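Local coordinates for outer membrane protein SusF (Bacteroides thetaiotaomicron, PDB 4FE9), which binds starch at the cell surface through its carbohydrate-binding modules, ahead of transport into the periplasm for degradation, at residues G157-W162 with S166-K171. Residues are numbered along the deposited sequence; the frame is centred on the assembly and turned at random.
Sequences GDFTGW and SAQQMK. With GLC (alpha-D-glucopyranose), chain B; GLC (alpha-D-glucopyranose), chain C.
Thr-160 packs against Ser-166 and Gln-168. Ser-166 CB lies 3.1 Å from Thr-160 O. Thr-160 CG2 lies 3.6 Å from Gln-168 NE2, the two side chains running antiparallel alongside one another. The same methyl sits over one face of the Phe-159 ring. Gln-168, extended beyond CG, brings its amide to CE1 of that ring, with the two planes nearly perpendicular (89°). Polar contact between 157-162 and 166-171 goes through a water, which donates to Thr-160 O and to Ser-166 OG, each at 2.6 Å. Ser-166 OG is also bonded to Asp-163. In this first carbohydrate-binding module, the loop after strand 153-157 folds against the start of strand 168-172, its antiparallel neighbour. Within the turn, chi1 of 69° points Thr-160 OG1 back toward Gly-157. There it accepts from Gly-157 N at 3.0 Å and donates to Gly-161 O at 2.7 Å. On the glycan side, Trp-162 presents one face to C6 of the chain B glucose, and Gly-157 CA covers the opposite face. Trp-162 NE1 donates to Asp-158 OD2 at 3.0 Å, almost in the ring plane. Asp-158 OD2 also accepts from O6 of the chain C glucose. With an alanine in place of Trp-162, the chain B glucose would probably lose the ring face under C6, and Asp-158 OD2 its NE1 donor.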
# COMPACT_ATOMS: atom_id res chain seq x y z
N GLY A 157 -9.62 19.20 14.59
CA GLY A 157 -8.31 19.86 14.57
C GLY A 157 -8.35 21.30 14.12
O GLY A 157 -9.41 21.94 14.16
N ASP A 158 -7.17 21.87 13.87
CA ASP A 158 -7.07 23.28 13.43
C ASP A 158 -7.90 23.47 12.17
O ASP A 158 -8.54 24.50 12.00
CB ASP A 158 -5.62 23.69 13.13
CG ASP A 158 -4.66 23.47 14.34
OD1 ASP A 158 -3.48 23.11 14.10
OD2 ASP A 158 -4.99 23.87 15.46
N PHE A 159 -7.96 22.45 11.31
CA PHE A 159 -8.62 22.59 10.03
C PHE A 159 -10.13 22.52 10.10
O PHE A 159 -10.82 23.04 9.21
CB PHE A 159 -8.05 21.62 8.96
CG PHE A 159 -8.49 20.17 9.13
CD1 PHE A 159 -9.56 19.66 8.41
CD2 PHE A 159 -7.76 19.29 9.95
CE1 PHE A 159 -9.97 18.33 8.58
CE2 PHE A 159 -8.15 17.98 10.11
CZ PHE A 159 -9.26 17.49 9.43
N THR A 160 -10.66 21.92 11.16
CA THR A 160 -12.09 21.89 11.36
C THR A 160 -12.55 23.02 12.27
O THR A 160 -13.69 23.44 12.18
CB THR A 160 -12.59 20.51 11.99
OG1 THR A 160 -12.14 20.39 13.36
CG2 THR A 160 -12.09 19.31 11.17
N GLY A 161 -11.73 23.35 13.28
CA GLY A 161 -12.23 24.03 14.47
C GLY A 161 -12.38 23.05 15.63
O GLY A 161 -12.91 21.96 15.46
N TRP A 162 -11.84 23.41 16.79
CA TRP A 162 -11.81 22.50 17.90
C TRP A 162 -13.17 22.49 18.66
O TRP A 162 -13.23 22.87 19.80
CB TRP A 162 -10.65 22.85 18.84
CG TRP A 162 -9.28 22.68 18.19
CD1 TRP A 162 -8.58 23.63 17.50
CD2 TRP A 162 -8.46 21.50 18.19
NE1 TRP A 162 -7.39 23.10 17.03
CE2 TRP A 162 -7.28 21.81 17.49
CE3 TRP A 162 -8.61 20.21 18.73
CZ2 TRP A 162 -6.22 20.89 17.35
CZ3 TRP A 162 -7.59 19.28 18.53
CH2 TRP A 162 -6.42 19.62 17.84
N SER A 166 -18.05 20.96 14.61
CA SER A 166 -17.15 20.93 13.43
C SER A 166 -16.51 19.55 13.19
O SER A 166 -15.78 19.37 12.19
CB SER A 166 -16.06 21.98 13.55
OG SER A 166 -16.60 23.21 13.97
N ALA A 167 -16.68 18.64 14.14
CA ALA A 167 -15.99 17.32 14.06
C ALA A 167 -16.37 16.58 12.78
O ALA A 167 -17.48 16.67 12.35
CB ALA A 167 -16.30 16.48 15.28
N GLN A 168 -15.40 16.01 12.10
CA GLN A 168 -15.67 15.31 10.86
C GLN A 168 -15.59 13.80 11.04
O GLN A 168 -14.61 13.28 11.57
CB GLN A 168 -14.69 15.75 9.79
CG GLN A 168 -15.00 17.18 9.28
CD GLN A 168 -14.03 17.64 8.20
OE1 GLN A 168 -13.50 16.82 7.45
NE2 GLN A 168 -13.86 18.96 8.06
N GLN A 169 -16.64 13.08 10.64
CA GLN A 169 -16.69 11.64 10.86
C GLN A 169 -15.77 10.89 9.92
O GLN A 169 -15.81 11.10 8.71
CB GLN A 169 -18.12 11.07 10.74
CG GLN A 169 -18.24 9.69 11.35
CD GLN A 169 -19.67 9.20 11.45
OE1 GLN A 169 -20.57 9.76 10.84
NE2 GLN A 169 -19.86 8.09 12.14
N MET A 170 -15.05 9.92 10.46
CA MET A 170 -14.23 9.03 9.66
C MET A 170 -15.08 7.92 9.01
O MET A 170 -16.04 7.46 9.61
CB MET A 170 -13.15 8.39 10.55
CG MET A 170 -12.35 9.43 11.35
SD MET A 170 -10.83 8.75 12.07
CE MET A 170 -9.79 8.62 10.61
N LYS A 171 -14.72 7.54 7.78
CA LYS A 171 -15.43 6.45 7.06
C LYS A 171 -14.82 5.11 7.40
O LYS A 171 -13.63 4.90 7.21
CB LYS A 171 -15.36 6.66 5.52
CG LYS A 171 -16.16 7.90 4.99
CD LYS A 171 -17.29 8.30 5.96
CE LYS A 171 -18.20 9.38 5.36
NZ LYS A 171 -17.64 9.94 4.08
C1 GLC B . -7.89 21.00 23.03
C2 GLC B . -7.04 19.82 22.56
C3 GLC B . -5.61 20.28 22.30
C4 GLC B . -5.62 21.39 21.28
C5 GLC B . -6.54 22.52 21.73
C6 GLC B . -6.67 23.52 20.59
O2 GLC B . -7.01 18.83 23.60
O3 GLC B . -4.87 19.17 21.80
O4 GLC B . -4.31 21.90 21.08
O5 GLC B . -7.89 22.01 22.01
O6 GLC B . -7.40 24.63 21.06
C1 GLC C . -3.72 21.37 19.93
C2 GLC C . -2.29 21.01 20.21
C3 GLC C . -1.50 22.24 20.62
C4 GLC C . -1.73 23.39 19.65
C5 GLC C . -2.94 23.48 19.07
C6 GLC C . -3.18 24.62 18.11
O2 GLC C . -2.25 20.04 21.27
O3 GLC C . -0.13 21.87 20.69
O4 GLC C . -1.20 24.69 20.03
O5 GLC C . -3.78 22.31 18.88
O6 GLC C . -2.71 24.19 16.83
O HOH W 1 -15.75 24.95 12.30